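Local coordinates for protein TetR-family transcriptional regulator (Streptomyces coelicolor, PDB 2G7L) that probably binds operator DNA as a homodimeric TetR-family transcriptional regulator, with a helix-turn-helix domain joined to a helical regulatory domain, at residues Pro17-Arg22 and Tyr57-Asn62; Val40-Leu45 and Ala64-Ala69; Val70-Leu75 and Gly121-Arg126. One frame throughout, in Å; residues are numbered along the deposited sequence. Where two conformers were deposited one is given.

Interaction 1. Residues Pro17-Arg22 and Tyr57-Asn62; sequences PALSRR and YVYVAN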
ATOM      1  N   PRO A  17      10.330  23.699  30.564  1.00 85.34           N
ATOM      2  CA  PRO A  17      11.355  22.994  29.725  1.00 84.01           C
ATOM      3  C   PRO A  17      11.171  23.288  28.228  1.00 81.10           C
ATOM      4  O   PRO A  17      10.035  23.507  27.779  1.00 80.99           O
ATOM      5  CB  PRO A  17      11.140  21.491  30.032  1.00 83.75           C
ATOM      6  CG  PRO A  17      10.344  21.445  31.337  1.00 86.05           C
ATOM      7  CD  PRO A  17       9.495  22.734  31.324  1.00 85.68           C
ATOM      8  N   ALA A  18      12.274  23.346  27.476  1.00 78.18           N
ATOM      9  CA  ALA A  18      12.208  23.679  26.045  1.00 75.14           C
ATOM     10  C   ALA A  18      11.635  22.522  25.203  1.00 72.86           C
ATOM     11  O   ALA A  18      11.937  21.346  25.442  1.00 71.96           O
ATOM     12  CB  ALA A  18      13.561  24.105  25.514  1.00 75.33           C
ATOM     13  N   LEU A  19      10.800  22.881  24.230  1.00 69.78           N
ATOM     14  CA  LEU A  19      10.117  21.901  23.406  1.00 67.12           C
ATOM     15  C   LEU A  19      11.109  21.461  22.349  1.00 65.77           C
ATOM     16  O   LEU A  19      11.776  22.309  21.750  1.00 65.93           O
ATOM     17  CB  LEU A  19       8.916  22.558  22.738  1.00 66.62           C
ATOM     18  CG  LEU A  19       7.650  21.796  22.341  1.00 66.17           C
ATOM     19  CD1 LEU A  19       7.228  20.622  23.282  1.00 63.56           C
ATOM     20  CD2 LEU A  19       6.518  22.794  22.177  1.00 66.59           C
ATOM     21  N   SER A  20      11.230  20.154  22.116  1.00 62.56           N
ATOM     22  CA  SER A  20      12.045  19.676  20.983  1.00 60.14           C
ATOM     23  C   SER A  20      11.304  18.597  20.209  1.00 58.45           C
ATOM     24  O   SER A  20      10.338  18.017  20.722  1.00 58.84           O
ATOM     25  CB  SER A  20      13.407  19.159  21.454  1.00 59.23           C
ATOM     26  OG  SER A  20      13.249  18.072  22.357  1.00 60.19           O
ATOM     27  N   ARG A  21      11.779  18.307  18.992  1.00 56.68           N
ATOM     28  CA  ARG A  21      11.268  17.191  18.227  1.00 54.44           C
ATOM     29  C   ARG A  21      11.471  15.888  19.017  1.00 53.11           C
ATOM     30  O   ARG A  21      10.534  15.091  19.139  1.00 50.94           O
ATOM     31  CB  ARG A  21      11.926  17.118  16.851  1.00 54.66           C
ATOM     32  CG  ARG A  21      11.262  16.032  15.970  1.00 56.50           C
ATOM     33  CD  ARG A  21      11.630  16.054  14.513  1.00 56.19           C
ATOM     34  NE  ARG A  21      11.282  14.763  13.900  1.00 59.53           N
ATOM     35  CZ  ARG A  21      10.217  14.549  13.128  1.00 61.10           C
ATOM     36  NH1 ARG A  21       9.971  13.343  12.617  1.00 63.29           N
ATOM     37  NH2 ARG A  21       9.407  15.538  12.843  1.00 65.25           N
ATOM     38  N   ARG A  22      12.679  15.670  19.559  1.00 51.67           N
ATOM     39  CA  ARG A  22      12.952  14.431  20.271  1.00 50.66           C
ATOM     40  C   ARG A  22      11.943  14.221  21.411  1.00 49.93           C
ATOM     41  O   ARG A  22      11.445  13.122  21.616  1.00 50.26           O
ATOM     42  CB  ARG A  22      14.370  14.425  20.838  1.00 51.41           C
ATOM     43  CG  ARG A  22      14.647  13.145  21.701  1.00 51.80           C
ATOM     44  CD  ARG A  22      15.751  13.311  22.765  1.00 51.83           C
ATOM     45  NE  ARG A  22      15.466  14.408  23.672  1.00 52.80           N
ATOM     46  CZ  ARG A  22      14.642  14.326  24.714  1.00 51.48           C
ATOM     47  NH1 ARG A  22      13.996  13.188  25.006  1.00 48.42           N
ATOM     48  NH2 ARG A  22      14.457  15.405  25.451  1.00 54.59           N
ATOM     49  N   TYR A  57       3.359  21.804  15.825  1.00 68.37           N
ATOM     50  CA  TYR A  57       3.259  21.735  14.358  1.00 69.53           C
ATOM     51  C   TYR A  57       4.497  22.202  13.650  1.00 69.43           C
ATOM     52  O   TYR A  57       4.685  21.913  12.477  1.00 70.53           O
ATOM     53  CB  TYR A  57       2.037  22.519  13.812  1.00 70.73           C
ATOM     54  CG  TYR A  57       0.703  21.816  13.975  1.00 70.83           C
ATOM     55  CD1 TYR A  57      -0.414  22.495  14.475  1.00 74.20           C
ATOM     56  CD2 TYR A  57       0.565  20.484  13.650  1.00 70.92           C
ATOM     57  CE1 TYR A  57      -1.644  21.843  14.651  1.00 75.54           C
ATOM     58  CE2 TYR A  57      -0.638  19.822  13.803  1.00 74.06           C
ATOM     59  CZ  TYR A  57      -1.751  20.496  14.300  1.00 75.08           C
ATOM     60  OH  TYR A  57      -2.948  19.815  14.429  1.00 71.67           O
ATOM     61  N   VAL A  58       5.339  22.931  14.349  1.00 69.29           N
ATOM     62  CA  VAL A  58       6.612  23.330  13.788  1.00 69.70           C
ATOM     63  C   VAL A  58       7.579  22.134  13.706  1.00 69.42           C
ATOM     64  O   VAL A  58       8.443  22.090  12.831  1.00 69.90           O
ATOM     65  CB  VAL A  58       7.216  24.561  14.542  1.00 69.90           C
ATOM     66  CG1 VAL A  58       6.431  24.875  15.775  1.00 70.16           C
ATOM     67  CG2 VAL A  58       8.701  24.375  14.866  1.00 69.34           C
ATOM     68  N   TYR A  59       7.409  21.170  14.610  1.00 68.98           N
ATOM     69  CA  TYR A  59       8.226  19.936  14.669  1.00 68.75           C
ATOM     70  C   TYR A  59       7.601  18.816  13.840  1.00 68.56           C
ATOM     71  O   TYR A  59       8.261  18.247  12.980  1.00 69.25           O
ATOM     72  CB  TYR A  59       8.455  19.511  16.121  1.00 68.16           C
ATOM     73  CG  TYR A  59       9.125  20.605  16.902  1.00 69.05           C
ATOM     74  CD1 TYR A  59       8.412  21.370  17.818  1.00 69.11           C
ATOM     75  CD2 TYR A  59      10.478  20.924  16.690  1.00 72.04           C
ATOM     76  CE1 TYR A  59       9.008  22.398  18.522  1.00 67.77           C
ATOM     77  CE2 TYR A  59      11.094  21.959  17.404  1.00 71.18           C
ATOM     78  CZ  TYR A  59      10.349  22.693  18.314  1.00 69.67           C
ATOM     79  OH  TYR A  59      10.926  23.739  19.031  1.00 68.98           O
ATOM     80  N   VAL A  60       6.325  18.531  14.072  1.00 68.16           N
ATOM     81  CA  VAL A  60       5.596  17.515  13.317  1.00 68.74           C
ATOM     82  C   VAL A  60       4.353  18.151  12.670  1.00 68.95           C
ATOM     83  O   VAL A  60       3.464  18.653  13.369  1.00 69.50           O
ATOM     84  CB  VAL A  60       5.309  16.184  14.176  1.00 68.17           C
ATOM     85  CG1 VAL A  60       5.238  16.469  15.642  1.00 69.85           C
ATOM     86  CG2 VAL A  60       4.076  15.515  13.759  1.00 68.52           C
ATOM     87  N   ALA A  61       4.304  18.155  11.336  1.00 68.56           N
ATOM     88  CA  ALA A  61       3.319  18.977  10.634  1.00 67.77           C
ATOM     89  C   ALA A  61       1.890  18.405  10.621  1.00 67.48           C
ATOM     90  O   ALA A  61       0.939  19.126  10.330  1.00 68.01           O
ATOM     91  CB  ALA A  61       3.827  19.334   9.202  1.00 67.77           C
ATOM     92  N   ASN A  62       1.728  17.120  10.941  1.00 66.15           N
ATOM     93  CA  ASN A  62       0.413  16.506  10.921  1.00 64.67           C
ATOM     94  C   ASN A  62       0.419  15.124  11.552  1.00 63.93           C
ATOM     95  O   ASN A  62       1.456  14.611  11.936  1.00 64.11           O
ATOM     96  CB  ASN A  62      -0.150  16.451   9.465  1.00 65.28           C
ATOM     97  CG  ASN A  62       0.826  15.808   8.452  1.00 64.42           C
ATOM     98  OD1 ASN A  62       1.278  14.688   8.643  1.00 64.84           O
ATOM     99  ND2 ASN A  62       1.129  16.522   7.370  1.00 61.27           N
TER
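L19 is the first residue of 17-22 to meet 57-62. Its CB is directed at the other segment, and with CG anti to the backbone N (chi1 -151°) the branch point comes obliquely to ring carbon CE1 of the tyrosine, L19 CG lying 4.1 Å from Y59 CE1. The L19 carbonyl stays near the far end of the ring, where L19 O and Y59 OH are 3.2 Å apart. S20 turns its side chain away, and OG caps W23 N as the N-cap of helix 21-35; the residue offers its backbone instead, S20 C standing 4.2 Å above the centre of the Y59 ring. The ring thus lies flat against the chain where the helix starts, and V58 CG2 covers the opposite face, so the ring is held between its own neighbour and the other segment. R21 continues over the same face, its backbone N 3.7 Å from Y59 CD2. From there its side chain runs extended, CG anti to the backbone N (chi1 -173°), along 57-62 to the peptide after the ring. R21 NH2 gives Y59 O the one assigned hydrogen bond between the segments, weak at 2.9 Å and 126°, with the acceptor in the guanidinium plane. V60, buried behind this carbonyl, is brushed by the same nitrogen and packs on I24 of helix 21-35 and L66 of helix 63-74. In this TetR-type DNA-binding domain the contact joins the start of the first helix to the turn between helices 53-56 and 63-74. Y59 presents the largest part of the buried surface: an aromatic face laid on main-chain atoms at a helix start, with one apolar side-chain contact and one weak polar bond, so the fit depends on the backbone path there as well as on side chains.

Interaction 2. Residues Val40-Leu45 and Ala64-Ala69; sequences VTMRRL and AELHAA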
ATOM      1  N   VAL A  40      -2.918   8.881  20.340  1.00 66.89           N
ATOM      2  CA  VAL A  40      -1.834   9.762  19.951  1.00 65.16           C
ATOM      3  C   VAL A  40      -2.309  10.783  18.894  1.00 66.03           C
ATOM      4  O   VAL A  40      -2.167  10.590  17.659  1.00 65.90           O
ATOM      5  CB  VAL A  40      -0.597   8.950  19.472  1.00 65.31           C
ATOM      6  CG1 VAL A  40       0.587   9.885  19.160  1.00 61.57           C
ATOM      7  CG2 VAL A  40      -0.222   7.861  20.509  1.00 63.19           C
ATOM      8  N   THR A  41      -2.877  11.881  19.376  1.00 65.51           N
ATOM      9  CA  THR A  41      -3.299  12.945  18.485  1.00 66.00           C
ATOM     10  C   THR A  41      -2.458  14.148  18.829  1.00 65.53           C
ATOM     11  O   THR A  41      -1.801  14.146  19.861  1.00 64.62           O
ATOM     12  CB  THR A  41      -4.794  13.278  18.715  1.00 66.29           C
ATOM     13  OG1 THR A  41      -4.948  13.824  20.030  1.00 69.57           O
ATOM     14  CG2 THR A  41      -5.667  12.025  18.626  1.00 66.45           C
HETATM   15  N   MSE A  42      -2.486  15.179  17.989  1.00 66.15           N
HETATM   16  CA  MSE A  42      -1.715  16.386  18.249  1.00 67.07           C
HETATM   17  C   MSE A  42      -2.246  17.116  19.495  1.00 67.07           C
HETATM   18  O   MSE A  42      -1.468  17.654  20.286  1.00 66.02           O
HETATM   19  CB  MSE A  42      -1.697  17.317  17.015  1.00 67.59           C
HETATM   20  CG  MSE A  42      -0.804  16.791  15.847  1.00 72.17           C
HETATM   21 SE   MSE A  42       1.119  16.773  16.316  0.80 78.35          SE
HETATM   22  CE  MSE A  42       1.532  18.510  15.905  1.00 79.13           C
ATOM     23  N   ARG A  43      -3.575  17.116  19.651  1.00 67.17           N
ATOM     24  CA  ARG A  43      -4.265  17.723  20.800  1.00 67.35           C
ATOM     25  C   ARG A  43      -3.971  16.944  22.108  1.00 65.49           C
ATOM     26  O   ARG A  43      -3.586  17.543  23.068  1.00 65.24           O
ATOM     27  CB  ARG A  43      -5.769  17.851  20.512  1.00 68.49           C
ATOM     28  CG  ARG A  43      -6.639  18.341  21.700  1.00 73.63           C
ATOM     29  CD  ARG A  43      -7.911  17.423  21.909  1.00 81.33           C
ATOM     30  NE  ARG A  43      -7.690  16.045  21.425  1.00 85.51           N
ATOM     31  CZ  ARG A  43      -8.182  14.938  21.987  1.00 86.67           C
ATOM     32  NH1 ARG A  43      -8.934  15.018  23.089  1.00 87.57           N
ATOM     33  NH2 ARG A  43      -7.895  13.747  21.457  1.00 84.06           N
ATOM     34  N   ARG A  44      -4.106  15.618  22.128  1.00 64.93           N
ATOM     35  CA  ARG A  44      -3.671  14.838  23.294  1.00 64.12           C
ATOM     36  C   ARG A  44      -2.173  14.988  23.614  1.00 64.18           C
ATOM     37  O   ARG A  44      -1.747  14.810  24.746  1.00 64.65           O
ATOM     38  CB  ARG A  44      -4.022  13.364  23.152  1.00 64.33           C
ATOM     39  CG  ARG A  44      -3.578  12.508  24.312  1.00 63.01           C
ATOM     40  CD  ARG A  44      -4.213  12.997  25.650  1.00 64.82           C
ATOM     41  NE  ARG A  44      -3.433  12.466  26.745  1.00 66.36           N
ATOM     42  CZ  ARG A  44      -3.575  11.236  27.244  1.00 68.90           C
ATOM     43  NH1 ARG A  44      -4.518  10.402  26.771  1.00 68.39           N
ATOM     44  NH2 ARG A  44      -2.771  10.844  28.227  1.00 66.98           N
ATOM     45  N   LEU A  45      -1.374  15.322  22.619  1.00 63.23           N
ATOM     46  CA  LEU A  45       0.075  15.447  22.827  1.00 62.94           C
ATOM     47  C   LEU A  45       0.416  16.821  23.372  1.00 62.25           C
ATOM     48  O   LEU A  45       1.242  16.926  24.256  1.00 60.24           O
ATOM     49  CB  LEU A  45       0.825  15.181  21.509  1.00 63.08           C
ATOM     50  CG  LEU A  45       2.185  14.514  21.483  1.00 63.35           C
ATOM     51  CD1 LEU A  45       2.155  13.174  22.199  1.00 63.17           C
ATOM     52  CD2 LEU A  45       2.506  14.353  20.003  1.00 62.04           C
ATOM     53  N   ALA A  64       0.147  12.129  10.186  1.00 58.34           N
ATOM     54  CA  ALA A  64       0.978  11.158   9.453  1.00 56.01           C
ATOM     55  C   ALA A  64       2.480  11.353   9.674  1.00 53.30           C
ATOM     56  O   ALA A  64       3.174  10.366   9.832  1.00 52.42           O
ATOM     57  CB  ALA A  64       0.605  11.104   7.932  1.00 56.20           C
ATOM     58  N   GLU A  65       2.950  12.608   9.733  1.00 51.72           N
ATOM     59  CA  GLU A  65       4.320  12.943  10.130  1.00 51.76           C
ATOM     60  C   GLU A  65       4.614  12.472  11.542  1.00 51.99           C
ATOM     61  O   GLU A  65       5.716  11.993  11.840  1.00 51.58           O
ATOM     62  CB  GLU A  65       4.643  14.432   9.974  1.00 50.84           C
ATOM     63  CG  GLU A  65       4.771  14.934   8.477  1.00 54.75           C
ATOM     64  CD  GLU A  65       5.875  14.234   7.639  1.00 59.08           C
ATOM     65  OE1 GLU A  65       6.814  13.645   8.238  1.00 62.56           O
ATOM     66  OE2 GLU A  65       5.815  14.277   6.371  1.00 61.85           O
ATOM     67  N   LEU A  66       3.600  12.560  12.394  1.00 51.72           N
ATOM     68  CA  LEU A  66       3.697  12.124  13.799  1.00 51.82           C
ATOM     69  C   LEU A  66       3.735  10.583  13.856  1.00 52.13           C
ATOM     70  O   LEU A  66       4.559   9.998  14.588  1.00 49.84           O
ATOM     71  CB  LEU A  66       2.495  12.661  14.616  1.00 51.13           C
ATOM     72  CG  LEU A  66       2.315  12.160  16.065  1.00 52.02           C
ATOM     73  CD1 LEU A  66       3.490  12.738  16.945  1.00 51.81           C
ATOM     74  CD2 LEU A  66       0.908  12.553  16.658  1.00 51.60           C
ATOM     75  N   HIS A  67       2.831   9.918  13.105  1.00 51.57           N
ATOM     76  CA  HIS A  67       2.909   8.428  13.049  1.00 51.95           C
ATOM     77  C   HIS A  67       4.231   8.000  12.447  1.00 49.05           C
ATOM     78  O   HIS A  67       4.833   7.059  12.930  1.00 49.41           O
ATOM     79  CB  HIS A  67       1.741   7.785  12.303  1.00 53.21           C
ATOM     80  CG  HIS A  67       0.424   7.932  13.001  1.00 58.48           C
ATOM     81  ND1 HIS A  67      -0.769   7.553  12.421  1.00 62.89           N
ATOM     82  CD2 HIS A  67       0.107   8.441  14.214  1.00 59.84           C
ATOM     83  CE1 HIS A  67      -1.764   7.817  13.255  1.00 62.95           C
ATOM     84  NE2 HIS A  67      -1.259   8.367  14.343  1.00 61.08           N
ATOM     85  N   ALA A  68       4.691   8.714  11.422  1.00 47.59           N
ATOM     86  CA  ALA A  68       5.982   8.394  10.769  1.00 47.31           C
ATOM     87  C   ALA A  68       7.184   8.459  11.773  1.00 47.89           C
ATOM     88  O   ALA A  68       8.034   7.540  11.802  1.00 49.64           O
ATOM     89  CB  ALA A  68       6.232   9.279   9.600  1.00 45.80           C
ATOM     90  N   ALA A  69       7.273   9.546  12.541  1.00 47.06           N
ATOM     91  CA  ALA A  69       8.239   9.700  13.670  1.00 47.10           C
ATOM     92  C   ALA A  69       8.130   8.566  14.684  1.00 46.58           C
ATOM     93  O   ALA A  69       9.121   8.021  15.117  1.00 46.92           O
ATOM     94  CB  ALA A  69       7.979  11.041  14.361  1.00 46.94           C
TER
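L66, on helix 63-74, carries nearly half of the surface buried here, pointing straight at 40-45. With CG anti to the backbone N (chi1 172°), its two methyls divide the work. CD2 goes to V40, where it lies 3.7 Å from V40 CG1 as the two side chains cross obliquely, and the same methyl rests near the V40 carbonyl oxygen. CD1 meets L45 tip to tip, L66 CD1 to L45 CD2 being 3.6 Å. M42, a selenomethionine, completes this surround from the first turn of helix 42-48, its SE 4.2 Å from L66 CD2. V40 is the second main contributor: CG1 is anti to the backbone N (chi1 -176°) and so faces L66, and the residue also packs on A28 of helix 21-35. Helix 42-48 is the first helix of the helix-turn-helix and helix 53-56 the presumed recognition helix, as in other TetR-family regulators; L66 therefore ties the helix-turn-helix to the long helix 63-74 that leads toward the regulatory domain. M42 and L45 both also touch L56 on helix 53-56. T41 points away from the contact and caps helix 42-48, its OG1 accepting from R44 N at 2.9 Å in a fairly straight bond (163°). H67 lies beside V40, with the V40 carbonyl oxygen at the edge of the imidazole, 4.1 Å from H67 NE2. The polar partner of the ring lies across the domain boundary: H67 ND1 is hydrogen-bonded to S113 OG on helix 108-116, while the ring packs on L110 of the same helix.

Interaction 3. Residues Val70-Leu75 and Gly121-Arg126; sequences VLDALL and GENYLR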
ATOM      1  N   VAL A  70       6.917   8.187  15.063  1.00 46.92           N
ATOM      2  CA  VAL A  70       6.771   7.051  15.965  1.00 47.59           C
ATOM      3  C   VAL A  70       7.221   5.767  15.291  1.00 48.68           C
ATOM      4  O   VAL A  70       7.776   4.854  15.935  1.00 48.99           O
ATOM      5  CB  VAL A  70       5.310   6.892  16.426  1.00 47.99           C
ATOM      6  CG1 VAL A  70       5.124   5.620  17.204  1.00 46.73           C
ATOM      7  CG2 VAL A  70       4.873   8.166  17.282  1.00 49.03           C
ATOM      8  N   LEU A  71       6.909   5.630  13.994  1.00 49.49           N
ATOM      9  CA  LEU A  71       7.390   4.422  13.283  1.00 49.18           C
ATOM     10  C   LEU A  71       8.871   4.458  13.236  1.00 48.73           C
ATOM     11  O   LEU A  71       9.520   3.424  13.494  1.00 49.92           O
ATOM     12  CB  LEU A  71       6.799   4.283  11.856  1.00 49.06           C
ATOM     13  CG  LEU A  71       7.263   3.052  11.071  1.00 48.74           C
ATOM     14  CD1 LEU A  71       6.935   1.798  11.847  1.00 43.95           C
ATOM     15  CD2 LEU A  71       6.588   3.073   9.681  1.00 47.45           C
ATOM     16  N   ASP A  72       9.442   5.613  12.908  1.00 49.61           N
ATOM     17  CA  ASP A  72      10.906   5.699  12.910  1.00 52.33           C
ATOM     18  C   ASP A  72      11.556   5.214  14.210  1.00 52.43           C
ATOM     19  O   ASP A  72      12.432   4.344  14.207  1.00 53.84           O
ATOM     20  CB  ASP A  72      11.404   7.073  12.520  1.00 53.10           C
ATOM     21  CG  ASP A  72      12.893   7.063  12.170  1.00 59.14           C
ATOM     22  OD1 ASP A  72      13.690   6.887  13.101  1.00 65.87           O
ATOM     23  OD2 ASP A  72      13.293   7.265  10.997  1.00 58.13           O
ATOM     24  N   ALA A  73      11.063   5.711  15.332  1.00 53.53           N
ATOM     25  CA  ALA A  73      11.509   5.266  16.637  1.00 54.09           C
ATOM     26  C   ALA A  73      11.521   3.736  16.717  1.00 54.78           C
ATOM     27  O   ALA A  73      12.526   3.140  17.119  1.00 54.83           O
ATOM     28  CB  ALA A  73      10.566   5.858  17.743  1.00 53.84           C
ATOM     29  N   LEU A  74      10.413   3.108  16.322  1.00 55.35           N
ATOM     30  CA  LEU A  74      10.215   1.638  16.476  1.00 55.88           C
ATOM     31  C   LEU A  74      11.142   0.802  15.574  1.00 55.81           C
ATOM     32  O   LEU A  74      11.385  -0.390  15.816  1.00 54.29           O
ATOM     33  CB  LEU A  74       8.736   1.273  16.216  1.00 56.47           C
ATOM     34  CG  LEU A  74       7.725   1.799  17.252  1.00 59.15           C
ATOM     35  CD1 LEU A  74       6.379   2.021  16.646  1.00 59.23           C
ATOM     36  CD2 LEU A  74       7.573   0.819  18.429  1.00 59.17           C
ATOM     37  N   LEU A  75      11.706   1.469  14.573  1.00 56.74           N
ATOM     38  CA  LEU A  75      12.623   0.856  13.595  1.00 57.73           C
ATOM     39  C   LEU A  75      14.071   0.782  14.078  1.00 59.56           C
ATOM     40  O   LEU A  75      14.937   0.282  13.359  1.00 58.39           O
ATOM     41  CB  LEU A  75      12.580   1.633  12.259  1.00 57.17           C
ATOM     42  CG  LEU A  75      11.654   1.134  11.140  1.00 57.25           C
ATOM     43  CD1 LEU A  75      10.573   0.221  11.649  1.00 53.28           C
ATOM     44  CD2 LEU A  75      11.079   2.277  10.324  1.00 53.69           C
ATOM     45  N   GLY A 121      13.488   9.700   9.818  1.00 50.61           N
ATOM     46  CA  GLY A 121      14.451   9.909  10.880  1.00 51.81           C
ATOM     47  C   GLY A 121      15.656   9.040  10.684  1.00 52.47           C
ATOM     48  O   GLY A 121      15.802   8.383   9.642  1.00 51.77           O
ATOM     49  N   GLU A 122      16.519   8.988  11.702  0.50 51.79           N
ATOM     50  CA  GLU A 122      17.789   8.270  11.555  0.50 51.67           C
ATOM     51  C   GLU A 122      17.672   6.772  11.296  0.50 50.60           C
ATOM     52  O   GLU A 122      18.474   6.203  10.543  0.50 49.82           O
ATOM     53  CB  GLU A 122      18.764   8.508  12.741  0.50 52.00           C
ATOM     54  CG  GLU A 122      20.233   8.134  12.356  0.50 54.43           C
ATOM     55  CD  GLU A 122      20.607   8.523  10.882  0.50 57.26           C
ATOM     56  OE1 GLU A 122      20.727   9.743  10.584  0.50 59.09           O
ATOM     57  OE2 GLU A 122      20.797   7.608  10.027  0.50 56.01           O
ATOM     58  N   ASN A 123      16.709   6.143  11.949  1.00 49.69           N
ATOM     59  CA  ASN A 123      16.538   4.717  11.862  1.00 50.98           C
ATOM     60  C   ASN A 123      16.060   4.285  10.452  1.00 51.57           C
ATOM     61  O   ASN A 123      16.420   3.198   9.974  1.00 52.48           O
ATOM     62  CB  ASN A 123      15.568   4.248  12.928  1.00 51.01           C
ATOM     63  CG  ASN A 123      16.150   4.385  14.369  1.00 56.09           C
ATOM     64  OD1 ASN A 123      17.325   4.107  14.590  1.00 60.02           O
ATOM     65  ND2 ASN A 123      15.306   4.740  15.338  1.00 50.91           N
ATOM     66  N   TYR A 124      15.276   5.148   9.800  1.00 50.84           N
ATOM     67  CA  TYR A 124      14.703   4.846   8.497  1.00 50.14           C
ATOM     68  C   TYR A 124      15.794   5.068   7.483  1.00 50.05           C
ATOM     69  O   TYR A 124      16.002   4.218   6.614  1.00 48.78           O
ATOM     70  CB  TYR A 124      13.461   5.704   8.151  1.00 49.16           C
ATOM     71  CG  TYR A 124      12.727   5.230   6.870  1.00 47.26           C
ATOM     72  CD1 TYR A 124      11.990   4.053   6.871  1.00 48.60           C
ATOM     73  CD2 TYR A 124      12.776   5.953   5.701  1.00 47.49           C
ATOM     74  CE1 TYR A 124      11.297   3.597   5.704  1.00 49.64           C
ATOM     75  CE2 TYR A 124      12.084   5.515   4.523  1.00 45.54           C
ATOM     76  CZ  TYR A 124      11.355   4.323   4.551  1.00 45.97           C
ATOM     77  OH  TYR A 124      10.643   3.837   3.423  1.00 51.67           O
ATOM     78  N   LEU A 125      16.490   6.197   7.586  1.00 49.27           N
ATOM     79  CA  LEU A 125      17.681   6.424   6.767  1.00 50.54           C
ATOM     80  C   LEU A 125      18.731   5.288   6.896  1.00 50.31           C
ATOM     81  O   LEU A 125      19.404   4.968   5.921  1.00 49.68           O
ATOM     82  CB  LEU A 125      18.306   7.797   7.106  1.00 51.47           C
ATOM     83  CG  LEU A 125      17.912   8.928   6.146  1.00 54.02           C
ATOM     84  CD1 LEU A 125      16.385   9.027   6.022  1.00 57.28           C
ATOM     85  CD2 LEU A 125      18.510  10.222   6.679  1.00 56.69           C
ATOM     86  N   ARG A 126      18.851   4.688   8.081  1.00 49.96           N
ATOM     87  CA  ARG A 126      19.713   3.529   8.266  1.00 52.56           C
ATOM     88  C   ARG A 126      19.191   2.235   7.631  1.00 50.93           C
ATOM     89  O   ARG A 126      19.973   1.441   7.077  1.00 47.83           O
ATOM     90  CB  ARG A 126      20.024   3.266   9.756  1.00 52.07           C
ATOM     91  CG  ARG A 126      21.175   4.200  10.307  1.00 57.06           C
ATOM     92  CD  ARG A 126      21.504   3.855  11.779  1.00 57.72           C
ATOM     93  NE  ARG A 126      20.378   3.196  12.453  1.00 68.40           N
ATOM     94  CZ  ARG A 126      20.369   1.936  12.908  1.00 72.50           C
ATOM     95  NH1 ARG A 126      21.459   1.165  12.771  1.00 73.17           N
ATOM     96  NH2 ARG A 126      19.256   1.446  13.497  1.00 71.71           N
TER
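G121, the N-cap residue of helix 122-136, brings its backbone against D72 of helix 63-74. The carboxylate reaches it because CG is anti to the backbone N (chi1 -165°); the weak bond from G121 N to D72 OD2 measures 2.7 Å, at a poor angle, and the position of OD2 is not very certain. Past the exposed E122, N123 points at the other helix and has the most surface covered on this side. Its backbone N gives a weak hydrogen bond of 3.3 Å to D72 OD1. Its side chain reaches back to the main chain, where N123 ND2 donates to D72 O at 3.1 Å, coming from 45° above the carbonyl plane. D72 O already accepts from L75 N at the end of its own helix, so two donors grip it. N123 CB also rests on L75, 4.0 Å from L75 CB. Y124 N completes the set, donating to D72 OD2 at 3.1 Å, subject to the same uncertainty in OD2. An aspartate bonded to backbone N-H groups in the first turn of another helix faces that helix's positive dipole end, which probably favours the charged carboxylate. The Y124 ring runs alongside L75, edge on, with CD1 4.0 Å from L75 CD2. The axes of 70-74 and 122-126 come within 8.2 Å at 62°, joining the last helix of the DNA-binding domain to the regulatory domain; L71 and L75 pack against helix 89-106, L74 against helices 21-35 and 108-116, and L125 against H191 of the second subunit.

Helix 63-74 strings the contacts together: its first half serves interaction 2 and its end serves interaction 3, their centres about 15 Å apart and their segments adjoining in sequence. Interactions 1 and 2 touch, with centres about 10 Å apart. M42 CE lies 3.2 Å from V60 O, V60 CG2 lies against the backbone of L66, and R21 reaches A69, so helices 21-35, 42-48 and 63-74 share one DNA-binding unit. Interaction 3 is about 17 Å from interaction 1, centre to centre, and does not touch it; it joins that unit to helix 122-136 of the presumed regulatory domain. Such a route is consistent with ligand-dependent signalling in TetR-family regulators.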